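Local coordinates for alpha-fucosidase (Bifidobacterium bifidum, PDB 2EAB), which probably hydrolyses alpha-1,2-linked L-fucosyl bonds of glycans, the chain here being the calcium-binding catalytic domain region of a longer protein, at residues A[17-22]-A[155-160]; A[167-172]-A[180-185]; A[88-93]-A[490-495]. All blocks are in the same frame, centred on the assembly; numbering follows the deposited sequence.

Contact 1. Residues A[17-22]-A[155-160]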
loop_
_atom_site.group_PDB
_atom_site.type_symbol
_atom_site.label_atom_id
_atom_site.label_comp_id
_atom_site.label_asym_id
_atom_site.label_seq_id
_atom_site.Cartn_x
_atom_site.Cartn_y
_atom_site.Cartn_z
ATOM N N ASP A 17 -22.055 -14.282 -0.291
ATOM C CA ASP A 17 -20.629 -14.008 -0.479
ATOM C C ASP A 17 -20.406 -12.977 -1.583
ATOM O O ASP A 17 -21.228 -12.839 -2.494
ATOM C CB ASP A 17 -19.871 -15.299 -0.812
ATOM C CG ASP A 17 -19.793 -16.265 0.360
ATOM O OD1 ASP A 17 -20.198 -15.906 1.490
ATOM O OD2 ASP A 17 -19.308 -17.396 0.143
ATOM N N ASP A 18 -19.288 -12.257 -1.492
ATOM C CA ASP A 18 -18.901 -11.283 -2.509
ATOM C C ASP A 18 -18.076 -11.967 -3.588
ATOM O O ASP A 18 -17.031 -12.540 -3.293
ATOM C CB ASP A 18 -18.074 -10.155 -1.883
ATOM C CG ASP A 18 -18.807 -9.434 -0.764
ATOM O OD1 ASP A 18 -20.018 -9.150 -0.899
ATOM O OD2 ASP A 18 -18.156 -9.134 0.258
ATOM N N TRP A 19 -18.546 -11.892 -4.833
ATOM C CA TRP A 19 -17.874 -12.529 -5.962
ATOM C C TRP A 19 -17.508 -11.549 -7.063
ATOM O O TRP A 19 -18.303 -10.687 -7.434
ATOM C CB TRP A 19 -18.807 -13.546 -6.618
ATOM C CG TRP A 19 -19.005 -14.847 -5.930
ATOM C CD1 TRP A 19 -18.684 -15.177 -4.646
ATOM C CD2 TRP A 19 -19.631 -15.998 -6.497
ATOM N NE1 TRP A 19 -19.050 -16.478 -4.385
ATOM C CE2 TRP A 19 -19.638 -17.003 -5.506
ATOM C CE3 TRP A 19 -20.178 -16.282 -7.757
ATOM C CZ2 TRP A 19 -20.175 -18.274 -5.734
ATOM C CZ3 TRP A 19 -20.712 -17.544 -7.983
ATOM C CH2 TRP A 19 -20.702 -18.524 -6.978
ATOM N N LEU A 20 -16.305 -11.714 -7.603
ATOM C CA LEU A 20 -16.033 -11.314 -8.982
ATOM C C LEU A 20 -16.286 -12.576 -9.796
ATOM O O LEU A 20 -15.824 -13.646 -9.419
ATOM C CB LEU A 20 -14.580 -10.888 -9.178
ATOM C CG LEU A 20 -14.090 -9.545 -8.640
ATOM C CD1 LEU A 20 -13.990 -9.550 -7.142
ATOM C CD2 LEU A 20 -12.734 -9.210 -9.246
ATOM N N TRP A 21 -17.032 -12.468 -10.889
ATOM C CA TRP A 21 -17.353 -13.658 -11.674
ATOM C C TRP A 21 -17.496 -13.391 -13.170
ATOM O O TRP A 21 -17.798 -12.275 -13.589
ATOM C CB TRP A 21 -18.564 -14.394 -11.094
ATOM C CG TRP A 21 -19.848 -13.650 -11.191
ATOM C CD1 TRP A 21 -20.263 -12.611 -10.404
ATOM C CD2 TRP A 21 -20.907 -13.900 -12.121
ATOM N NE1 TRP A 21 -21.514 -12.194 -10.796
ATOM C CE2 TRP A 21 -21.932 -12.970 -11.846
ATOM C CE3 TRP A 21 -21.086 -14.819 -13.165
ATOM C CZ2 TRP A 21 -23.126 -12.935 -12.577
ATOM C CZ3 TRP A 21 -22.275 -14.781 -13.891
ATOM C CH2 TRP A 21 -23.276 -13.844 -13.593
ATOM N N TYR A 22 -17.239 -14.434 -13.960
ATOM C CA TYR A 22 -17.105 -14.327 -15.414
ATOM C C TYR A 22 -17.647 -15.575 -16.077
ATOM O O TYR A 22 -17.492 -16.674 -15.557
ATOM C CB TYR A 22 -15.629 -14.118 -15.812
ATOM C CG TYR A 22 -15.001 -12.977 -15.049
ATOM C CD1 TYR A 22 -14.933 -11.701 -15.594
ATOM C CD2 TYR A 22 -14.532 -13.167 -13.747
ATOM C CE1 TYR A 22 -14.391 -10.648 -14.871
ATOM C CE2 TYR A 22 -14.006 -12.123 -13.015
ATOM C CZ TYR A 22 -13.934 -10.872 -13.584
ATOM O OH TYR A 22 -13.415 -9.839 -12.846
ATOM N N GLU A 155 -22.296 -24.172 -19.394
ATOM C CA GLU A 155 -22.372 -23.940 -17.946
ATOM C C GLU A 155 -21.035 -23.497 -17.346
ATOM O O GLU A 155 -20.706 -23.838 -16.203
ATOM C CB GLU A 155 -22.932 -25.174 -17.227
ATOM C CG GLU A 155 -24.370 -25.490 -17.632
ATOM C CD GLU A 155 -24.856 -26.854 -17.179
ATOM O OE1 GLU A 155 -24.323 -27.402 -16.191
ATOM O OE2 GLU A 155 -25.790 -27.381 -17.818
ATOM N N TYR A 156 -20.273 -22.740 -18.132
ATOM C CA TYR A 156 -18.983 -22.235 -17.681
ATOM C C TYR A 156 -19.135 -21.060 -16.733
ATOM O O TYR A 156 -19.861 -20.114 -17.022
ATOM C CB TYR A 156 -18.085 -21.821 -18.854
ATOM C CG TYR A 156 -16.724 -21.366 -18.376
ATOM C CD1 TYR A 156 -15.627 -22.218 -18.422
ATOM C CD2 TYR A 156 -16.544 -20.091 -17.833
ATOM C CE1 TYR A 156 -14.382 -21.806 -17.955
ATOM C CE2 TYR A 156 -15.310 -19.675 -17.360
ATOM C CZ TYR A 156 -14.237 -20.531 -17.424
ATOM O OH TYR A 156 -13.021 -20.088 -16.951
ATOM N N ARG A 157 -18.430 -21.128 -15.609
ATOM C CA ARG A 157 -18.241 -19.962 -14.759
ATOM C C ARG A 157 -16.875 -20.017 -14.084
ATOM O O ARG A 157 -16.426 -21.081 -13.664
ATOM C CB ARG A 157 -19.351 -19.854 -13.709
ATOM C CG ARG A 157 -19.398 -18.498 -13.009
ATOM C CD ARG A 157 -20.410 -18.468 -11.875
ATOM N NE ARG A 157 -20.045 -19.368 -10.783
ATOM C CZ ARG A 157 -20.747 -20.438 -10.419
ATOM N NH1 ARG A 157 -21.873 -20.754 -11.047
ATOM N NH2 ARG A 157 -20.326 -21.191 -9.412
ATOM N N ARG A 158 -16.214 -18.867 -14.001
ATOM C CA ARG A 158 -15.066 -18.709 -13.117
ATOM C C ARG A 158 -15.354 -17.553 -12.174
ATOM O O ARG A 158 -15.990 -16.568 -12.555
ATOM C CB ARG A 158 -13.760 -18.504 -13.893
ATOM C CG ARG A 158 -13.659 -17.195 -14.654
ATOM C CD ARG A 158 -12.435 -17.182 -15.546
ATOM N NE ARG A 158 -12.305 -15.926 -16.274
ATOM C CZ ARG A 158 -11.493 -14.927 -15.932
ATOM N NH1 ARG A 158 -10.712 -15.012 -14.860
ATOM N NH2 ARG A 158 -11.464 -13.833 -16.673
ATOM N N ASP A 159 -14.911 -17.694 -10.931
ATOM C CA ASP A 159 -15.153 -16.653 -9.950
ATOM C C ASP A 159 -14.021 -16.525 -8.947
ATOM O O ASP A 159 -13.166 -17.410 -8.812
ATOM C CB ASP A 159 -16.495 -16.873 -9.228
ATOM C CG ASP A 159 -16.466 -18.053 -8.279
ATOM O OD1 ASP A 159 -15.712 -18.002 -7.282
ATOM O OD2 ASP A 159 -17.206 -19.024 -8.521
ATOM N N LEU A 160 -14.030 -15.393 -8.257
ATOM C CA LEU A 160 -13.192 -15.170 -7.099
ATOM C C LEU A 160 -14.120 -14.814 -5.957
ATOM O O LEU A 160 -14.810 -13.797 -5.999
ATOM C CB LEU A 160 -12.183 -14.050 -7.354
ATOM C CG LEU A 160 -11.137 -13.803 -6.260
ATOM C CD1 LEU A 160 -10.222 -15.009 -6.078
ATOM C CD2 LEU A 160 -10.317 -12.562 -6.578
#
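At the margin of the large antiparallel sheet of the N-terminal domain, Leu-20 with Leu-160 and Tyr-22 with Arg-158 form hydrogen-bonded pairs, and Trp-21 with Asp-159 is the non-hydrogen-bonded pair between them. Leu-160 N lies 2.8 Å from Leu-20 O, Tyr-22 N lies 2.8 Å from Arg-158 O, and a reciprocal bond completes each pair. On the face carrying Tyr-22 and Arg-158, the guanidinium is laid flat on the phenol ring, the planes 19° apart. Its contact is off-centre: Arg-158 CZ is 4.5 Å from the Tyr-22 ring centroid, and NH2 stands 4.0 Å from Tyr-22 CG, toward the rim. Bonds from Arg-158 NE to Gln-24 O and from NH2 to Thr-50 O and Thr-29 OG1 fix the rotation of this cation.

On the face of Trp-21 and Asp-159, the Asp-159 carboxylate stacks over the rim of the Trp-19 indole, planes 17° apart, with OD2 3.8 Å from Trp-19 CZ3. Arg-157, bent where chi3 (65°) places NE, crosses the indole at about a right angle and sets NE 3.4 Å from Trp-19 CZ3. A long salt bridge of 3.6 Å joins Arg-157 NE to Asp-159 OD2. Trp-21 CE3 meets the aliphatic part of the same arginine, 3.9 Å from Arg-157 CD.

Strand 19-22 is one of the two outermost strands of its sheet, and strand 156-161 passes the pairing on to strand 166-173. Leu-52 of strand 52-55 packs on Leu-20, Tyr-22 and Arg-158, while Tyr-378 of helix 365-386 covers both leucines.

Contact 2. Residues A[167-172]-A[180-185]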
loop_
_atom_site.group_PDB
_atom_site.type_symbol
_atom_site.label_atom_id
_atom_site.label_comp_id
_atom_site.label_asym_id
_atom_site.label_seq_id
_atom_site.Cartn_x
_atom_site.Cartn_y
_atom_site.Cartn_z
ATOM N N ALA A 167 -10.619 -19.037 -5.370
ATOM C CA ALA A 167 -11.021 -18.923 -6.765
ATOM C C ALA A 167 -11.629 -20.243 -7.220
ATOM O O ALA A 167 -11.160 -21.313 -6.834
ATOM C CB ALA A 167 -9.828 -18.557 -7.637
ATOM N N ASP A 168 -12.675 -20.151 -8.035
ATOM C CA ASP A 168 -13.401 -21.327 -8.502
ATOM C C ASP A 168 -13.511 -21.334 -10.023
ATOM O O ASP A 168 -13.557 -20.276 -10.654
ATOM C CB ASP A 168 -14.804 -21.367 -7.887
ATOM C CG ASP A 168 -14.801 -21.142 -6.380
ATOM O OD1 ASP A 168 -14.328 -22.022 -5.639
ATOM O OD2 ASP A 168 -15.292 -20.086 -5.931
ATOM N N VAL A 169 -13.539 -22.536 -10.598
ATOM C CA VAL A 169 -13.837 -22.726 -12.021
ATOM C C VAL A 169 -14.770 -23.924 -12.156
ATOM O O VAL A 169 -14.593 -24.933 -11.475
ATOM C CB VAL A 169 -12.562 -22.977 -12.884
ATOM C CG1 VAL A 169 -12.917 -23.068 -14.370
ATOM C CG2 VAL A 169 -11.499 -21.898 -12.661
ATOM N N THR A 170 -15.773 -23.791 -13.018
ATOM C CA THR A 170 -16.665 -24.902 -13.341
ATOM C C THR A 170 -17.099 -24.832 -14.800
ATOM O O THR A 170 -17.243 -23.751 -15.361
ATOM C CB THR A 170 -17.891 -24.973 -12.384
ATOM O OG1 THR A 170 -18.636 -26.169 -12.649
ATOM C CG2 THR A 170 -18.809 -23.756 -12.536
ATOM N N PHE A 171 -17.284 -26.001 -15.409
ATOM C CA PHE A 171 -17.825 -26.101 -16.762
ATOM C C PHE A 171 -18.251 -27.528 -17.053
ATOM O O PHE A 171 -17.808 -28.461 -16.386
ATOM C CB PHE A 171 -16.815 -25.620 -17.816
ATOM C CG PHE A 171 -15.498 -26.343 -17.781
ATOM C CD1 PHE A 171 -15.331 -27.557 -18.447
ATOM C CD2 PHE A 171 -14.416 -25.804 -17.088
ATOM C CE1 PHE A 171 -14.117 -28.227 -18.418
ATOM C CE2 PHE A 171 -13.191 -26.469 -17.055
ATOM C CZ PHE A 171 -13.041 -27.683 -17.722
ATOM N N LYS A 172 -19.114 -27.679 -18.053
ATOM C CA LYS A 172 -19.534 -28.988 -18.530
ATOM C C LYS A 172 -18.931 -29.237 -19.910
ATOM O O LYS A 172 -19.145 -28.460 -20.838
ATOM C CB LYS A 172 -21.063 -29.086 -18.578
ATOM C CG LYS A 172 -21.582 -30.449 -19.039
ATOM C CD LYS A 172 -23.095 -30.569 -18.921
ATOM C CE LYS A 172 -23.513 -31.001 -17.527
ATOM N NZ LYS A 172 -24.945 -31.406 -17.479
ATOM N N ARG A 180 -12.788 -26.750 -10.358
ATOM C CA ARG A 180 -11.496 -26.407 -9.791
ATOM C C ARG A 180 -11.696 -25.374 -8.702
ATOM O O ARG A 180 -12.533 -24.481 -8.827
ATOM C CB ARG A 180 -10.554 -25.863 -10.864
ATOM C CG ARG A 180 -10.414 -26.776 -12.071
ATOM C CD ARG A 180 -9.173 -26.461 -12.865
ATOM N NE ARG A 180 -9.430 -25.447 -13.874
ATOM C CZ ARG A 180 -9.644 -25.703 -15.162
ATOM N NH1 ARG A 180 -9.628 -26.947 -15.621
ATOM N NH2 ARG A 180 -9.867 -24.706 -15.993
ATOM N N GLU A 181 -10.924 -25.521 -7.635
ATOM C CA GLU A 181 -10.936 -24.587 -6.525
ATOM C C GLU A 181 -9.499 -24.332 -6.106
ATOM O O GLU A 181 -8.722 -25.272 -5.949
ATOM C CB GLU A 181 -11.728 -25.163 -5.355
ATOM C CG GLU A 181 -11.779 -24.272 -4.132
ATOM C CD GLU A 181 -12.213 -25.030 -2.901
ATOM O OE1 GLU A 181 -11.413 -25.842 -2.391
ATOM O OE2 GLU A 181 -13.349 -24.809 -2.437
ATOM N N TYR A 182 -9.159 -23.059 -5.926
ATOM C CA TYR A 182 -7.808 -22.666 -5.550
ATOM C C TYR A 182 -7.820 -21.724 -4.360
ATOM O O TYR A 182 -8.599 -20.776 -4.321
ATOM C CB TYR A 182 -7.116 -21.939 -6.699
ATOM C CG TYR A 182 -7.133 -22.630 -8.036
ATOM C CD1 TYR A 182 -6.169 -23.585 -8.357
ATOM C CD2 TYR A 182 -8.081 -22.296 -9.001
ATOM C CE1 TYR A 182 -6.166 -24.211 -9.592
ATOM C CE2 TYR A 182 -8.083 -22.914 -10.241
ATOM C CZ TYR A 182 -7.117 -23.864 -10.526
ATOM O OH TYR A 182 -7.094 -24.476 -11.754
ATOM N N PHE A 183 -6.937 -21.975 -3.400
ATOM C CA PHE A 183 -6.707 -21.023 -2.314
ATOM C C PHE A 183 -5.296 -21.164 -1.773
ATOM O O PHE A 183 -4.616 -22.152 -2.042
ATOM C CB PHE A 183 -7.772 -21.135 -1.202
ATOM C CG PHE A 183 -7.827 -22.477 -0.518
ATOM C CD1 PHE A 183 -7.017 -22.749 0.579
ATOM C CD2 PHE A 183 -8.724 -23.452 -0.942
ATOM C CE1 PHE A 183 -7.081 -23.980 1.231
ATOM C CE2 PHE A 183 -8.792 -24.687 -0.301
ATOM C CZ PHE A 183 -7.977 -24.950 0.786
ATOM N N ALA A 184 -4.845 -20.149 -1.044
ATOM C CA ALA A 184 -3.547 -20.192 -0.389
ATOM C C ALA A 184 -3.755 -19.904 1.082
ATOM O O ALA A 184 -4.158 -18.800 1.464
ATOM C CB ALA A 184 -2.586 -19.194 -1.009
ATOM N N SER A 185 -3.503 -20.920 1.896
ATOM C CA SER A 185 -3.714 -20.847 3.326
ATOM C C SER A 185 -2.550 -20.176 4.030
ATOM O O SER A 185 -1.393 -20.541 3.816
ATOM C CB SER A 185 -3.899 -22.250 3.887
ATOM O OG SER A 185 -3.858 -22.221 5.300
#
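Val-169 and Arg-180 lie side by side and point the same way from a hydrogen-bonded antiparallel pair, and the same arrangement recurs in Asp-168 and Glu-181 on the other face. Two backbone bonds hold the first pair, Val-169 N to Arg-180 O at 2.8 Å and Arg-180 N to Val-169 O at 2.8 Å; the pair Ala-167 and Tyr-182 is bonded likewise. The arginine chain bends at chi3 (-89°), which places NE, and its NH2 comes 3.8 Å from Val-169 CG1. NH1 approaches the ring edge of Phe-171, in the ring plane, 3.9 Å from CE2; ring and guanidinium planes stand 62° apart, so the meeting is not a flat stack. Arg-180 NE is paired with Glu-70 OE2, the same oxygen that bonds Tyr-182 OH.

Tyr-182 adds the apolar part of this face. Its CD2 lies 4.3 Å from Ala-167 CB, while Val-169 CG2 sits at the ring edge, 4.3 Å from CE2.

Across the sheet, the carboxylate planes of Asp-168 and Glu-181 are 52° apart. Asp-168 OD1 touches the aliphatic stem, 3.7 Å from Glu-181 CG, and is 4.4 Å from Glu-181 OE2. This closeness of like charges is probably eased by Lys-166 NZ, which forms a salt bridge with both oxygens.

Strands 166-173 and 176-185 form the hairpin, flanked by strand 156-161 on the first side and strand 190-197 on the second. The Arg-180 face turns to Glu-70 of strand 69-76 in the seven-stranded sheet, consistent with the supersandwich of this clan, while Tyr-316, Lys-320 and His-323 of helix 316-331 meet Glu-181 and Phe-183 on the other face.

Contact 3. Residues A[88-93]-A[490-495]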
loop_
_atom_site.group_PDB
_atom_site.type_symbol
_atom_site.label_atom_id
_atom_site.label_comp_id
_atom_site.label_asym_id
_atom_site.label_seq_id
_atom_site.Cartn_x
_atom_site.Cartn_y
_atom_site.Cartn_z
ATOM N N THR A 88 30.616 -8.259 -6.829
ATOM C CA THR A 88 31.608 -8.480 -5.778
ATOM C C THR A 88 31.691 -7.304 -4.799
ATOM O O THR A 88 32.461 -7.348 -3.838
ATOM C CB THR A 88 33.009 -8.761 -6.374
ATOM O OG1 THR A 88 33.405 -7.664 -7.199
ATOM C CG2 THR A 88 32.995 -10.044 -7.202
ATOM N N SER A 89 30.888 -6.264 -5.029
ATOM C CA SER A 89 31.019 -5.030 -4.263
ATOM C C SER A 89 29.690 -4.404 -3.836
ATOM O O SER A 89 29.643 -3.216 -3.523
ATOM C CB SER A 89 31.871 -4.018 -5.041
ATOM O OG SER A 89 31.300 -3.741 -6.305
ATOM N N TYR A 90 28.622 -5.197 -3.805
ATOM C CA TYR A 90 27.298 -4.682 -3.456
ATOM C C TYR A 90 27.326 -3.880 -2.160
ATOM O O TYR A 90 27.763 -4.387 -1.122
ATOM C CB TYR A 90 26.278 -5.813 -3.337
ATOM C CG TYR A 90 24.891 -5.289 -3.057
ATOM C CD1 TYR A 90 24.106 -4.789 -4.089
ATOM C CD2 TYR A 90 24.373 -5.260 -1.759
ATOM C CE1 TYR A 90 22.833 -4.274 -3.846
ATOM C CE2 TYR A 90 23.090 -4.751 -1.501
ATOM C CZ TYR A 90 22.328 -4.261 -2.555
ATOM O OH TYR A 90 21.063 -3.760 -2.349
ATOM N N ASN A 91 26.833 -2.645 -2.243
ATOM C CA ASN A 91 26.799 -1.722 -1.115
ATOM C C ASN A 91 25.538 -0.856 -1.175
ATOM O O ASN A 91 25.586 0.353 -0.944
ATOM C CB ASN A 91 28.072 -0.862 -1.105
ATOM C CG ASN A 91 28.229 -0.036 0.166
ATOM O OD1 ASN A 91 27.828 -0.450 1.257
ATOM N ND2 ASN A 91 28.837 1.140 0.027
ATOM N N GLY A 92 24.415 -1.491 -1.508
ATOM C CA GLY A 92 23.115 -0.820 -1.513
ATOM C C GLY A 92 22.966 0.297 -2.525
ATOM O O GLY A 92 22.048 1.115 -2.406
ATOM N N GLY A 93 23.864 0.330 -3.510
ATOM C CA GLY A 93 23.859 1.366 -4.534
ATOM C C GLY A 93 24.620 2.629 -4.177
ATOM O O GLY A 93 24.720 3.549 -4.997
ATOM N N TYR A 490 16.653 -5.752 -0.611
ATOM C CA TYR A 490 18.058 -5.872 -0.208
ATOM C C TYR A 490 18.728 -4.571 0.237
ATOM O O TYR A 490 19.938 -4.381 0.040
ATOM C CB TYR A 490 18.874 -6.507 -1.337
ATOM C CG TYR A 490 18.384 -7.862 -1.782
ATOM C CD1 TYR A 490 18.457 -8.958 -0.928
ATOM C CD2 TYR A 490 17.873 -8.057 -3.063
ATOM C CE1 TYR A 490 18.026 -10.207 -1.331
ATOM C CE2 TYR A 490 17.426 -9.307 -3.476
ATOM C CZ TYR A 490 17.514 -10.380 -2.603
ATOM O OH TYR A 490 17.085 -11.634 -2.983
ATOM N N GLY A 491 17.970 -3.674 0.859
ATOM C CA GLY A 491 18.581 -2.462 1.397
ATOM C C GLY A 491 19.197 -1.551 0.344
ATOM O O GLY A 491 20.269 -0.977 0.562
ATOM N N TRP A 492 18.503 -1.420 -0.790
ATOM C CA TRP A 492 18.859 -0.492 -1.867
ATOM C C TRP A 492 18.365 0.903 -1.473
ATOM O O TRP A 492 17.369 1.421 -2.001
ATOM C CB TRP A 492 18.204 -0.964 -3.157
ATOM C CG TRP A 492 18.608 -0.273 -4.424
ATOM C CD1 TRP A 492 17.875 0.636 -5.131
ATOM C CD2 TRP A 492 19.810 -0.486 -5.171
ATOM N NE1 TRP A 492 18.556 1.020 -6.267
ATOM C CE2 TRP A 492 19.742 0.339 -6.316
ATOM C CE3 TRP A 492 20.943 -1.287 -4.978
ATOM C CZ2 TRP A 492 20.758 0.375 -7.267
ATOM C CZ3 TRP A 492 21.950 -1.252 -5.929
ATOM C CH2 TRP A 492 21.853 -0.421 -7.054
ATOM N N THR A 493 19.081 1.502 -0.526
ATOM C CA THR A 493 18.670 2.754 0.095
ATOM C C THR A 493 19.373 3.955 -0.517
ATOM O O THR A 493 19.041 5.097 -0.197
ATOM C CB THR A 493 18.887 2.736 1.625
ATOM O OG1 THR A 493 20.251 2.412 1.917
ATOM C CG2 THR A 493 18.004 1.681 2.263
ATOM N N ALA A 494 20.327 3.705 -1.413
ATOM C CA ALA A 494 20.955 4.794 -2.153
ATOM C C ALA A 494 19.929 5.548 -2.987
ATOM O O ALA A 494 18.897 4.993 -3.364
ATOM C CB ALA A 494 22.034 4.257 -3.058
ATOM N N PRO A 495 20.234 6.808 -3.321
ATOM C CA PRO A 495 19.436 7.484 -4.331
ATOM C C PRO A 495 19.723 6.865 -5.701
ATOM O O PRO A 495 20.767 6.224 -5.902
ATOM C CB PRO A 495 19.942 8.924 -4.268
ATOM C CG PRO A 495 21.350 8.795 -3.804
ATOM C CD PRO A 495 21.357 7.638 -2.849
#
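Tyr-90 makes the first of two hydrogen bonds across the contact, its OH donating to Tyr-490 O at 2.7 Å. The carbonyl oxygen lies at the edge of the phenol ring, whereas the hydroxyl stands above the carbonyl plane, 52° out of it. With CG anti to the backbone N (chi1 -177°), the ring also crosses Trp-492 obliquely, CE1 lying 3.7 Å from Trp-492 CE3. An alanine here would probably leave Tyr-490 O without this hydroxyl donor and open a gap beside the indole at CE3.

Gly-92 follows, at a positive phi of 65°, and a side chain on it would collide with Gly-491 O. Its carbonyl carbon is 3.6 Å from Trp-492 CE3, and its oxygen accepts a bond of 3.3 Å from Ala-494 N. The joint is loop to loop: residues 88-93 belong to the N-terminal family region, residues 490-495 to the family 95 catalytic region, and Trp-492 centres an inverse gamma turn closed by a weak bond from Thr-493 N to Gly-491 O.

Gly-93 then passes over the indole face in a CH-pi contact, its CA 3.9 Å from the centroid of the Trp-492 six-membered ring. Ala-494 CB presses against the same backbone, 3.3 Å from Gly-93 C, and a side chain on Gly-93 would be tight against that methyl and Trp-492 CH2. Glu-132 and Gln-133 of helix 130-133 also touch the indole.

Contacts 1 and 2 belong to one continuous sheet: their centres are 10 Å apart, and strands 156-161 and 166-173 are neighbours in it. Probable backbone hydrogen bonds join them, from Thr-170 N to Arg-157 O at 2.9 Å and from Asp-168 N to Asp-159 O at 2.9 Å. Contact 3 has its centre about 44 Å from that of contact 1 and about 41 Å from that of contact 2. It ties the N-terminal region to the catalytic one on the opposite side of the chain's centre from contact 1. The bound calcium is about 14 Å from the side chain of Tyr-490; the side chain of the calcium ligand Ser-386 is about 12 Å from that of Leu-160.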